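Local coordinates for protein DNA replication initiator (Cdc21/Cdc54) (Methanothermobacter thermautotrophicus, PDB 1LTL) that probably serves as an ATP-driven single-stranded DNA helicase in archaeal replication, this chain being its N-terminal portion, which assembles into a dodecamer and binds zinc, at residues G118-T123 against D210-G215; L182-P187 against I200-E205; D216-T221 against N242-L247; N90-G95 against D206-T211. One frame throughout, in Å; residues are numbered along the deposited sequence.

Contact 1: G118-T123 against D210-G215; sequences GIVRKT and DTLTPG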
loop_
_atom_site.group_PDB
_atom_site.type_symbol
_atom_site.label_atom_id
_atom_site.label_comp_id
_atom_site.label_asym_id
_atom_site.label_seq_id
_atom_site.Cartn_x
_atom_site.Cartn_y
_atom_site.Cartn_z
ATOM N N GLY A 118 25.873 -10.476 51.495
ATOM C CA GLY A 118 25.867 -9.046 51.722
ATOM C C GLY A 118 24.848 -8.682 52.780
ATOM O O GLY A 118 24.395 -9.553 53.513
ATOM N N ILE A 119 24.471 -7.411 52.859
ATOM C CA ILE A 119 23.498 -6.983 53.850
ATOM C C ILE A 119 22.376 -6.138 53.252
ATOM O O ILE A 119 22.626 -5.095 52.647
ATOM C CB ILE A 119 24.204 -6.191 54.948
ATOM C CG1 ILE A 119 25.199 -7.112 55.646
ATOM C CG2 ILE A 119 23.201 -5.614 55.938
ATOM C CD1 ILE A 119 26.091 -6.412 56.666
ATOM N N VAL A 120 21.136 -6.583 53.434
ATOM C CA VAL A 120 19.992 -5.851 52.906
ATOM C C VAL A 120 19.952 -4.417 53.391
ATOM O O VAL A 120 19.744 -4.173 54.562
ATOM C CB VAL A 120 18.686 -6.494 53.312
ATOM C CG1 VAL A 120 17.527 -5.633 52.829
ATOM C CG2 VAL A 120 18.608 -7.896 52.743
ATOM N N ARG A 121 20.115 -3.471 52.480
ATOM C CA ARG A 121 20.104 -2.077 52.858
ATOM C C ARG A 121 18.712 -1.474 52.741
ATOM O O ARG A 121 18.000 -1.371 53.731
ATOM C CB ARG A 121 21.092 -1.300 51.996
ATOM C CG ARG A 121 21.293 0.155 52.395
ATOM C CD ARG A 121 21.729 1.022 51.190
ATOM N NE ARG A 121 23.023 0.633 50.603
ATOM C CZ ARG A 121 24.223 0.895 51.130
ATOM N NH1 ARG A 121 24.323 1.560 52.278
ATOM N NH2 ARG A 121 25.329 0.498 50.500
ATOM N N LYS A 122 18.308 -1.085 51.538
ATOM C CA LYS A 122 16.993 -0.472 51.342
ATOM C C LYS A 122 15.973 -1.404 50.718
ATOM O O LYS A 122 16.285 -2.126 49.773
ATOM C CB LYS A 122 17.122 0.783 50.472
ATOM C CG LYS A 122 15.791 1.420 50.114
ATOM C CD LYS A 122 15.941 2.589 49.149
ATOM C CE LYS A 122 14.586 2.975 48.538
ATOM N NZ LYS A 122 14.700 3.799 47.283
ATOM N N THR A 123 14.749 -1.368 51.238
ATOM C CA THR A 123 13.670 -2.214 50.728
ATOM C C THR A 123 12.517 -1.421 50.106
ATOM O O THR A 123 11.996 -0.489 50.712
ATOM C CB THR A 123 13.129 -3.118 51.840
ATOM O OG1 THR A 123 13.941 -4.293 51.924
ATOM C CG2 THR A 123 11.695 -3.510 51.573
ATOM N N ASP A 210 8.422 -9.739 50.540
ATOM C CA ASP A 210 8.336 -9.357 51.952
ATOM C C ASP A 210 8.913 -10.442 52.840
ATOM O O ASP A 210 8.264 -10.896 53.777
ATOM C CB ASP A 210 6.869 -9.108 52.319
ATOM C CG ASP A 210 6.698 -8.036 53.380
ATOM O OD1 ASP A 210 7.550 -7.116 53.457
ATOM O OD2 ASP A 210 5.689 -8.101 54.120
ATOM N N THR A 211 10.142 -10.846 52.531
ATOM C CA THR A 211 10.843 -11.893 53.252
ATOM C C THR A 211 12.064 -11.335 53.975
ATOM O O THR A 211 12.440 -11.825 55.031
ATOM C CB THR A 211 11.272 -13.001 52.264
ATOM O OG1 THR A 211 10.160 -13.866 52.021
ATOM C CG2 THR A 211 12.436 -13.810 52.798
ATOM N N LEU A 212 12.677 -10.304 53.410
ATOM C CA LEU A 212 13.855 -9.719 54.018
ATOM C C LEU A 212 13.616 -8.297 54.457
ATOM O O LEU A 212 12.654 -7.658 54.038
ATOM C CB LEU A 212 15.022 -9.758 53.036
ATOM C CG LEU A 212 15.308 -11.151 52.476
ATOM C CD1 LEU A 212 16.469 -11.107 51.513
ATOM C CD2 LEU A 212 15.589 -12.093 53.614
ATOM N N THR A 213 14.504 -7.801 55.313
ATOM C CA THR A 213 14.417 -6.429 55.817
ATOM C C THR A 213 15.781 -5.839 56.129
ATOM O O THR A 213 16.733 -6.560 56.390
ATOM C CB THR A 213 13.546 -6.337 57.091
ATOM O OG1 THR A 213 13.483 -7.618 57.737
ATOM C CG2 THR A 213 12.130 -5.868 56.725
ATOM N N PRO A 214 15.896 -4.508 56.084
ATOM C CA PRO A 214 17.179 -3.873 56.376
ATOM C C PRO A 214 17.934 -4.559 57.510
ATOM O O PRO A 214 17.335 -5.070 58.458
ATOM C CB PRO A 214 16.772 -2.450 56.717
ATOM C CG PRO A 214 15.675 -2.205 55.720
ATOM C CD PRO A 214 14.869 -3.497 55.771
ATOM N N GLY A 215 19.256 -4.587 57.390
ATOM C CA GLY A 215 20.085 -5.201 58.409
ATOM C C GLY A 215 20.333 -6.680 58.214
ATOM O O GLY A 215 21.421 -7.180 58.490
#
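In the OB domain, P214 and G215 bring the loop between strands 199-205 and 217-229 up against V120 of strand 113-137. The one hydrogen bond across the contact runs from G215 N to V120 O, 2.9 Å long, with the donor nearly along the C=O axis and an N-H...O angle of 145°. P214 adds a CA-H...O contact to the same oxygen, P214 CA lying 3.2 Å from V120 O, and the proline ring reaches on with CB and CG against R121 O. P214 CD meets T123 OG1 at 4.0 Å, the two side chains crossing at about a right angle. V120 itself points into the loop. Its CG1, anti to the backbone N (chi1 176°), rests on the T213 peptide, while CG2 meets L212 CD1 at 4.0 Å. I119 CG2 faces G215 O, 3.5 Å away. Outside the pair, L182 and V218 also pack on V120, and the guanidinium of R121 turns off to Q199. The backbone angles of G215 would press a CB against the preceding carbonyl, which suits a residue without one. Chemically, V120 O takes one N-H bond, supplemented by a weak C-H contact; with the V120-D216 backbone bond this holds the loop end beside the strand, and the buried V120 and L212 meet in apolar contact beside it.

Contact 2: L182-P187 against I200-E205; sequences LKLQEP and ITVVLE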
loop_
_atom_site.group_PDB
_atom_site.type_symbol
_atom_site.label_atom_id
_atom_site.label_comp_id
_atom_site.label_asym_id
_atom_site.label_seq_id
_atom_site.Cartn_x
_atom_site.Cartn_y
_atom_site.Cartn_z
ATOM N N LEU A 182 15.048 -4.687 46.291
ATOM C CA LEU A 182 15.831 -4.266 47.446
ATOM C C LEU A 182 17.276 -4.180 47.054
ATOM O O LEU A 182 17.687 -4.784 46.072
ATOM C CB LEU A 182 15.642 -5.213 48.624
ATOM C CG LEU A 182 16.452 -6.493 48.740
ATOM C CD1 LEU A 182 15.867 -7.289 49.896
ATOM C CD2 LEU A 182 16.381 -7.307 47.481
ATOM N N LYS A 183 18.022 -3.381 47.810
ATOM C CA LYS A 183 19.452 -3.175 47.598
ATOM C C LYS A 183 20.249 -4.087 48.520
ATOM O O LYS A 183 20.002 -4.133 49.722
ATOM C CB LYS A 183 19.838 -1.723 47.896
ATOM C CG LYS A 183 19.691 -0.779 46.728
ATOM C CD LYS A 183 20.482 -1.297 45.532
ATOM C CE LYS A 183 20.344 -0.395 44.311
ATOM N NZ LYS A 183 18.937 -0.361 43.837
ATOM N N LEU A 184 21.201 -4.808 47.950
ATOM C CA LEU A 184 22.040 -5.707 48.712
ATOM C C LEU A 184 23.441 -5.124 48.747
ATOM O O LEU A 184 24.072 -4.979 47.709
ATOM C CB LEU A 184 22.081 -7.075 48.045
ATOM C CG LEU A 184 22.960 -8.078 48.777
ATOM C CD1 LEU A 184 22.366 -8.360 50.150
ATOM C CD2 LEU A 184 23.092 -9.356 47.957
ATOM N N GLN A 185 23.933 -4.801 49.938
ATOM C CA GLN A 185 25.265 -4.213 50.103
ATOM C C GLN A 185 26.293 -5.278 50.417
ATOM O O GLN A 185 26.003 -6.239 51.132
ATOM C CB GLN A 185 25.226 -3.204 51.237
ATOM C CG GLN A 185 26.541 -2.584 51.591
ATOM C CD GLN A 185 26.436 -1.802 52.884
ATOM O OE1 GLN A 185 26.482 -2.379 53.981
ATOM N NE2 GLN A 185 26.254 -0.484 52.769
ATOM N N GLU A 186 27.500 -5.101 49.895
ATOM C CA GLU A 186 28.550 -6.077 50.134
ATOM C C GLU A 186 28.986 -6.106 51.575
ATOM O O GLU A 186 28.816 -5.142 52.326
ATOM C CB GLU A 186 29.772 -5.814 49.266
ATOM C CG GLU A 186 30.365 -4.432 49.430
ATOM C CD GLU A 186 31.652 -4.250 48.643
ATOM O OE1 GLU A 186 32.037 -3.074 48.422
ATOM O OE2 GLU A 186 32.275 -5.274 48.260
ATOM N N PRO A 187 29.559 -7.232 51.984
ATOM C CA PRO A 187 30.017 -7.362 53.359
ATOM C C PRO A 187 31.119 -6.334 53.596
ATOM O O PRO A 187 32.030 -6.177 52.773
ATOM C CB PRO A 187 30.524 -8.804 53.416
ATOM C CG PRO A 187 29.689 -9.502 52.354
ATOM C CD PRO A 187 29.731 -8.494 51.246
ATOM N N ILE A 200 24.051 -3.892 45.041
ATOM C CA ILE A 200 23.459 -4.381 43.817
ATOM C C ILE A 200 21.980 -4.605 44.039
ATOM O O ILE A 200 21.564 -4.907 45.148
ATOM C CB ILE A 200 24.088 -5.680 43.355
ATOM C CG1 ILE A 200 23.697 -5.914 41.900
ATOM C CG2 ILE A 200 23.617 -6.830 44.219
ATOM C CD1 ILE A 200 24.368 -7.069 41.294
ATOM N N THR A 201 21.171 -4.470 42.997
ATOM C CA THR A 201 19.742 -4.658 43.177
ATOM C C THR A 201 19.292 -6.098 43.130
ATOM O O THR A 201 19.753 -6.888 42.311
ATOM C CB THR A 201 18.949 -3.859 42.143
ATOM O OG1 THR A 201 19.019 -2.467 42.467
ATOM C CG2 THR A 201 17.514 -4.276 42.139
ATOM N N VAL A 202 18.390 -6.438 44.036
ATOM C CA VAL A 202 17.851 -7.782 44.057
ATOM C C VAL A 202 16.352 -7.688 43.841
ATOM O O VAL A 202 15.684 -6.794 44.362
ATOM C CB VAL A 202 18.163 -8.522 45.384
ATOM C CG1 VAL A 202 17.479 -9.883 45.418
ATOM C CG2 VAL A 202 19.655 -8.704 45.507
ATOM N N VAL A 203 15.838 -8.605 43.039
ATOM C CA VAL A 203 14.434 -8.634 42.746
ATOM C C VAL A 203 13.826 -9.869 43.337
ATOM O O VAL A 203 14.219 -10.988 43.012
ATOM C CB VAL A 203 14.192 -8.656 41.249
ATOM C CG1 VAL A 203 12.753 -8.992 40.965
ATOM C CG2 VAL A 203 14.555 -7.313 40.664
ATOM N N LEU A 204 12.853 -9.666 44.209
ATOM C CA LEU A 204 12.191 -10.785 44.843
ATOM C C LEU A 204 10.766 -10.879 44.341
ATOM O O LEU A 204 10.045 -9.884 44.316
ATOM C CB LEU A 204 12.195 -10.586 46.352
ATOM C CG LEU A 204 13.525 -10.585 47.093
ATOM C CD1 LEU A 204 13.237 -10.383 48.578
ATOM C CD2 LEU A 204 14.278 -11.884 46.874
ATOM N N GLU A 205 10.349 -12.071 43.943
ATOM C CA GLU A 205 8.986 -12.227 43.472
ATOM C C GLU A 205 8.244 -13.396 44.106
ATOM O O GLU A 205 8.837 -14.245 44.759
ATOM C CB GLU A 205 8.972 -12.366 41.962
ATOM C CG GLU A 205 9.667 -11.229 41.256
ATOM C CD GLU A 205 9.444 -11.292 39.775
ATOM O OE1 GLU A 205 9.371 -12.442 39.257
ATOM O OE2 GLU A 205 9.355 -10.207 39.137
#
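V202 N donates to L182 O over 2.7 Å, in a nearly straight bond of 170°, and T201 CA brings a C-H to the same oxygen from 3.6 Å. The return bond, L182 N to V202 O, is 2.9 Å and completes a hydrogen-bonded antiparallel pair. Two residues along, L184 and I200 repeat the arrangement: L184 N reaches I200 O at 2.8 Å, and I200 N reaches L184 O at 2.9 Å with its donor tilted 26° from the carbonyl plane. Between these pairs K183 and T201 form a non-hydrogen-bonded pair, whose side chains are joined instead. K183 bends back at chi2 and chi4 (chi4 -64°), bringing NZ to T201 OG1 as donor; the modelled separation is too short to be read literally. The opposite face of the sheet is apolar. L182 and V202 lie side by side and point the same way, L184 CB sits 3.9 Å from V202 CG2 and 4.1 Å from I200 CG2, and L182 CD1 approaches L204 CD1 at the end of the ladder. V120, V218 and V220 close over this leucine-valine face from other strands of the barrel. The chemistry thus divides by face: four backbone bonds satisfy the N-H and C=O groups of L182, L184, I200 and V202, the apolar side turns into the OB core, and the lysine-threonine bond lies on the more exposed side.

Contact 3: D216-T221 against N242-L247; sequences DIVRVT and NYTEFL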
loop_
_atom_site.group_PDB
_atom_site.type_symbol
_atom_site.label_atom_id
_atom_site.label_comp_id
_atom_site.label_asym_id
_atom_site.label_seq_id
_atom_site.Cartn_x
_atom_site.Cartn_y
_atom_site.Cartn_z
ATOM N N ASP A 216 19.330 -7.393 57.730
ATOM C CA ASP A 216 19.468 -8.829 57.535
ATOM C C ASP A 216 20.724 -9.205 56.768
ATOM O O ASP A 216 20.961 -8.729 55.665
ATOM C CB ASP A 216 18.236 -9.368 56.810
ATOM C CG ASP A 216 16.960 -9.176 57.610
ATOM O OD1 ASP A 216 16.880 -8.183 58.372
ATOM O OD2 ASP A 216 16.032 -10.002 57.469
ATOM N N ILE A 217 21.545 -10.048 57.366
ATOM C CA ILE A 217 22.739 -10.491 56.682
ATOM C C ILE A 217 22.312 -11.723 55.927
ATOM O O ILE A 217 21.907 -12.709 56.551
ATOM C CB ILE A 217 23.838 -10.916 57.642
ATOM C CG1 ILE A 217 24.350 -9.701 58.411
ATOM C CG2 ILE A 217 24.919 -11.676 56.873
ATOM C CD1 ILE A 217 23.396 -9.246 59.479
ATOM N N VAL A 218 22.424 -11.683 54.598
ATOM C CA VAL A 218 21.998 -12.809 53.766
ATOM C C VAL A 218 22.934 -13.296 52.679
ATOM O O VAL A 218 23.970 -12.700 52.400
ATOM C CB VAL A 218 20.681 -12.498 53.065
ATOM C CG1 VAL A 218 19.558 -12.460 54.074
ATOM C CG2 VAL A 218 20.791 -11.165 52.346
ATOM N N ARG A 219 22.517 -14.399 52.070
ATOM C CA ARG A 219 23.226 -15.020 50.983
ATOM C C ARG A 219 22.222 -15.287 49.877
ATOM O O ARG A 219 21.699 -16.417 49.734
ATOM C CB ARG A 219 23.841 -16.335 51.400
ATOM C CG ARG A 219 24.628 -17.006 50.300
ATOM C CD ARG A 219 24.896 -18.429 50.699
ATOM N NE ARG A 219 26.211 -18.923 50.298
ATOM C CZ ARG A 219 27.364 -18.500 50.807
ATOM N NH1 ARG A 219 27.394 -17.564 51.748
ATOM N NH2 ARG A 219 28.494 -19.034 50.378
ATOM N N VAL A 220 21.956 -14.225 49.111
ATOM C CA VAL A 220 21.033 -14.233 47.981
ATOM C C VAL A 220 21.494 -15.145 46.860
ATOM O O VAL A 220 22.588 -14.997 46.362
ATOM C CB VAL A 220 20.906 -12.843 47.401
ATOM C CG1 VAL A 220 20.011 -12.889 46.196
ATOM C CG2 VAL A 220 20.375 -11.897 48.438
ATOM N N THR A 221 20.662 -16.091 46.470
ATOM C CA THR A 221 21.014 -16.978 45.371
ATOM C C THR A 221 20.035 -16.690 44.222
ATOM O O THR A 221 18.814 -16.686 44.422
ATOM C CB THR A 221 20.851 -18.452 45.757
ATOM O OG1 THR A 221 21.741 -18.767 46.830
ATOM C CG2 THR A 221 21.129 -19.351 44.569
ATOM N N ASN A 242 16.318 -16.295 43.696
ATOM C CA ASN A 242 15.712 -17.611 43.605
ATOM C C ASN A 242 15.534 -18.170 44.990
ATOM O O ASN A 242 14.478 -18.668 45.335
ATOM C CB ASN A 242 16.583 -18.596 42.852
ATOM C CG ASN A 242 16.029 -20.013 42.923
ATOM O OD1 ASN A 242 15.344 -20.479 42.007
ATOM N ND2 ASN A 242 16.306 -20.697 44.025
ATOM N N TYR A 243 16.591 -18.099 45.781
ATOM C CA TYR A 243 16.547 -18.636 47.124
ATOM C C TYR A 243 17.292 -17.708 48.060
ATOM O O TYR A 243 18.301 -17.117 47.688
ATOM C CB TYR A 243 17.170 -20.050 47.126
ATOM C CG TYR A 243 17.301 -20.692 48.493
ATOM C CD1 TYR A 243 16.174 -20.940 49.280
ATOM C CD2 TYR A 243 18.556 -20.977 49.033
ATOM C CE1 TYR A 243 16.293 -21.441 50.577
ATOM C CE2 TYR A 243 18.687 -21.479 50.332
ATOM C CZ TYR A 243 17.551 -21.703 51.102
ATOM O OH TYR A 243 17.661 -22.134 52.413
ATOM N N THR A 244 16.772 -17.566 49.270
ATOM C CA THR A 244 17.397 -16.719 50.263
ATOM C C THR A 244 17.705 -17.513 51.513
ATOM O O THR A 244 16.984 -18.447 51.871
ATOM C CB THR A 244 16.507 -15.532 50.630
ATOM O OG1 THR A 244 16.774 -14.453 49.734
ATOM C CG2 THR A 244 16.771 -15.079 52.052
ATOM N N GLU A 245 18.783 -17.121 52.176
ATOM C CA GLU A 245 19.243 -17.783 53.385
ATOM C C GLU A 245 19.985 -16.785 54.265
ATOM O O GLU A 245 20.656 -15.879 53.773
ATOM C CB GLU A 245 20.182 -18.920 52.995
ATOM C CG GLU A 245 20.719 -19.729 54.159
ATOM C CD GLU A 245 21.860 -20.667 53.745
ATOM O OE1 GLU A 245 21.680 -21.451 52.777
ATOM O OE2 GLU A 245 22.936 -20.629 54.398
ATOM N N PHE A 246 19.868 -16.945 55.573
ATOM C CA PHE A 246 20.569 -16.039 56.453
ATOM C C PHE A 246 21.924 -16.614 56.845
ATOM O O PHE A 246 22.140 -17.828 56.801
ATOM C CB PHE A 246 19.735 -15.753 57.686
ATOM C CG PHE A 246 18.441 -15.074 57.386
ATOM C CD1 PHE A 246 17.337 -15.804 56.971
ATOM C CD2 PHE A 246 18.322 -13.698 57.526
ATOM C CE1 PHE A 246 16.130 -15.169 56.704
ATOM C CE2 PHE A 246 17.120 -13.055 57.261
ATOM C CZ PHE A 246 16.022 -13.788 56.851
ATOM N N LEU A 247 22.842 -15.730 57.214
ATOM C CA LEU A 247 24.176 -16.146 57.601
ATOM C C LEU A 247 24.379 -15.934 59.091
ATOM O O LEU A 247 25.060 -16.779 59.725
ATOM C CB LEU A 247 25.219 -15.354 56.815
ATOM C CG LEU A 247 25.203 -15.517 55.293
ATOM C CD1 LEU A 247 26.305 -14.661 54.697
ATOM C CD2 LEU A 247 25.392 -16.979 54.903
#
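T221 O is gripped by two successive backbone N-H groups, at 2.6 Å from N242 N and 3.0 Å from Y243 N. With N242 and Y243 both facing T221, this is a classic beta bulge. The first donor lies in the carbonyl plane and the second is tilted 23° from it, so the two share one acceptor from different directions. T221 N returns a bond of 2.8 Å to Y243 O. Further on, R219 N donates to E245 O at 2.9 Å; last comes the longer bond from L247 N to I217 O, 3.2 Å, with its donor above the carbonyl plane.

Side chains flank these bonds. V218 and F246 run side by side, V218 CG1 lying 3.9 Å from F246 CD2. D216 brings OD2 to the edge of the F246 ring near CE2, with carboxylate and ring planes 48° apart. Beyond them L247 crosses I217 at about a right angle, and I217 CG2 meets L247 CB at 3.7 Å. L247 CD2 touches R219 at CB and NH1.

The outer shell positions these groups. R219 NH1 forms a salt bridge with D117, and L212 covers T244 and F246. The whole contact closes the open end of the hairpin of strands 217-229 and 234-243. On its other edge strand 217-229 pairs with strand 113-137, V218 bonding to G118 and V220 to V116; V218 and V220 pack on L184 of strand 175-185, while Y243 and E245 lean toward S94 of strand 90-94.

Contact 4: N90-G95 against D206-T211; sequences NIRFSG and DDLVDT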
loop_
_atom_site.group_PDB
_atom_site.type_symbol
_atom_site.label_atom_id
_atom_site.label_comp_id
_atom_site.label_asym_id
_atom_site.label_seq_id
_atom_site.Cartn_x
_atom_site.Cartn_y
_atom_site.Cartn_z
ATOM N N ASN A 90 7.486 -23.148 42.303
ATOM C CA ASN A 90 8.774 -22.509 42.212
ATOM C C ASN A 90 9.830 -23.424 42.759
ATOM O O ASN A 90 9.811 -23.743 43.940
ATOM C CB ASN A 90 8.787 -21.230 43.026
ATOM C CG ASN A 90 7.865 -20.194 42.478
ATOM O OD1 ASN A 90 7.416 -19.318 43.209
ATOM N ND2 ASN A 90 7.583 -20.267 41.181
ATOM N N ILE A 91 10.756 -23.856 41.915
ATOM C CA ILE A 91 11.824 -24.702 42.405
ATOM C C ILE A 91 12.919 -23.785 42.948
ATOM O O ILE A 91 13.436 -22.949 42.228
ATOM C CB ILE A 91 12.428 -25.570 41.298
ATOM C CG1 ILE A 91 11.419 -26.590 40.788
ATOM C CG2 ILE A 91 13.598 -26.327 41.853
ATOM C CD1 ILE A 91 10.316 -26.026 39.953
ATOM N N ARG A 92 13.265 -23.918 44.219
ATOM C CA ARG A 92 14.313 -23.069 44.762
ATOM C C ARG A 92 15.476 -23.904 45.286
ATOM O O ARG A 92 15.295 -24.705 46.195
ATOM C CB ARG A 92 13.769 -22.208 45.890
ATOM C CG ARG A 92 12.588 -21.406 45.476
ATOM C CD ARG A 92 12.166 -20.427 46.536
ATOM N NE ARG A 92 10.896 -19.830 46.138
ATOM C CZ ARG A 92 10.774 -18.858 45.243
ATOM N NH1 ARG A 92 11.856 -18.362 44.664
ATOM N NH2 ARG A 92 9.570 -18.408 44.910
ATOM N N PHE A 93 16.672 -23.710 44.733
ATOM C CA PHE A 93 17.831 -24.475 45.175
ATOM C C PHE A 93 18.548 -23.906 46.365
ATOM O O PHE A 93 18.760 -22.705 46.454
ATOM C CB PHE A 93 18.809 -24.616 44.040
ATOM C CG PHE A 93 18.195 -25.166 42.828
ATOM C CD1 PHE A 93 17.266 -24.429 42.127
ATOM C CD2 PHE A 93 18.484 -26.450 42.417
ATOM C CE1 PHE A 93 16.626 -24.968 41.029
ATOM C CE2 PHE A 93 17.848 -27.008 41.312
ATOM C CZ PHE A 93 16.918 -26.265 40.618
ATOM N N SER A 94 18.928 -24.779 47.289
ATOM C CA SER A 94 19.647 -24.336 48.474
ATOM C C SER A 94 21.087 -24.859 48.506
ATOM O O SER A 94 21.375 -25.939 47.998
ATOM C CB SER A 94 18.915 -24.782 49.731
ATOM O OG SER A 94 19.573 -24.275 50.883
ATOM N N GLY A 95 21.977 -24.079 49.113
ATOM C CA GLY A 95 23.369 -24.470 49.190
ATOM C C GLY A 95 24.023 -24.531 47.820
ATOM O O GLY A 95 24.241 -25.610 47.251
ATOM N N ASP A 206 6.935 -13.433 43.881
ATOM C CA ASP A 206 6.053 -14.449 44.437
ATOM C C ASP A 206 6.172 -14.589 45.954
ATOM O O ASP A 206 6.120 -13.592 46.660
ATOM C CB ASP A 206 6.267 -15.804 43.775
ATOM C CG ASP A 206 4.956 -16.540 43.552
ATOM O OD1 ASP A 206 3.916 -16.047 44.055
ATOM O OD2 ASP A 206 4.956 -17.598 42.881
ATOM N N ASP A 207 6.331 -15.811 46.460
ATOM C CA ASP A 207 6.397 -16.017 47.904
ATOM C C ASP A 207 7.623 -15.478 48.598
ATOM O O ASP A 207 7.665 -15.441 49.830
ATOM C CB ASP A 207 6.251 -17.484 48.248
ATOM C CG ASP A 207 7.204 -18.337 47.497
ATOM O OD1 ASP A 207 7.176 -18.282 46.249
ATOM O OD2 ASP A 207 7.988 -19.066 48.144
ATOM N N LEU A 208 8.618 -15.060 47.824
ATOM C CA LEU A 208 9.822 -14.496 48.402
ATOM C C LEU A 208 9.591 -13.049 48.718
ATOM O O LEU A 208 10.448 -12.377 49.279
ATOM C CB LEU A 208 10.971 -14.580 47.432
ATOM C CG LEU A 208 11.881 -15.784 47.595
ATOM C CD1 LEU A 208 11.096 -17.089 47.550
ATOM C CD2 LEU A 208 12.900 -15.701 46.469
ATOM N N VAL A 209 8.430 -12.550 48.351
ATOM C CA VAL A 209 8.133 -11.161 48.606
ATOM C C VAL A 209 8.030 -10.929 50.099
ATOM O O VAL A 209 7.617 -11.815 50.836
ATOM C CB VAL A 209 6.820 -10.770 47.913
ATOM C CG1 VAL A 209 6.403 -9.374 48.317
ATOM C CG2 VAL A 209 7.012 -10.838 46.414
ATOM N N ASP A 210 8.422 -9.739 50.540
ATOM C CA ASP A 210 8.336 -9.357 51.952
ATOM C C ASP A 210 8.913 -10.442 52.840
ATOM O O ASP A 210 8.264 -10.896 53.777
ATOM C CB ASP A 210 6.869 -9.108 52.319
ATOM C CG ASP A 210 6.698 -8.036 53.380
ATOM O OD1 ASP A 210 7.550 -7.116 53.457
ATOM O OD2 ASP A 210 5.689 -8.101 54.120
ATOM N N THR A 211 10.142 -10.846 52.531
ATOM C CA THR A 211 10.843 -11.893 53.252
ATOM C C THR A 211 12.064 -11.335 53.975
ATOM O O THR A 211 12.440 -11.825 55.031
ATOM C CB THR A 211 11.272 -13.001 52.264
ATOM O OG1 THR A 211 10.160 -13.866 52.021
ATOM C CG2 THR A 211 12.436 -13.810 52.798
#
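R92 and D207 meet tip to tip, and the close-packed part of the contact gathers round this salt bridge. R92 NH2 donates to D207 OD1 over 2.7 Å, on the syn side of the carboxylate but 33° out of its plane, with an N-H...O angle of 141°. The guanidinium lies between two aliphatic groups: L208 CD1 stands over the centre of one face, though its modelled distance is doubtful, and N90 CB lies over the opposite face, 3.4 Å above the plane and offset toward the rim. The arginine chain is extended from CG to NE (chi3 -172°), a reach that spans the gap between two backbones that do not themselves meet: even the nearest CA atoms, of N90 and D206, are 8.8 Å apart. NE bonds to S43 OG and NH1 to the carbonyl of N242, while D207 OD2 is hydrogen-bonded to the same serine hydroxyl. D207, S43 and N242 between them thus use NH2, NE and NH1, which fixes the rotation of the guanidinium.

The D206 side is looser. No bond across the contact can be assigned to D206 with confidence, and its OD2 remains 5.1 Å from R92 NH2; its salt bridge is with R42 instead. N90 and D206, like R92 and D207, are partly exposed; within the contact L208 is the buried member.

Strand 90-94 pairs in parallel with strand 43-47, and I91 and F93 turn from the contact to helix 66-77. The loop that supplies D206 to L208 leaves strand 199-205, and its V209 packs on strand 175-185, so the contact bridges the helical N-terminal region and the OB barrel.

Overall arrangement
Contacts 1, 2 and 3 belong to one curled mixed sheet of the OB domain, with centres 8 to 10 Å apart. Strand 113-137 ties them together: it pairs with 175-185 from contact 2 and with 217-229 from contact 3, while contacts 2 and 3 meet through apolar side chains in the core. Contact 4, whose segment 206-211 overlaps that of contact 1 along the chain, lies about 10 Å from contact 3 and 15 Å from contact 1, centre to centre. Along the chain, contact 2 falls within the span of both contact 1 and contact 4, and contact 3 follows. One loop, 206-215, therefore serves both the barrel and its junction with the N-terminal region, away from the zinc site.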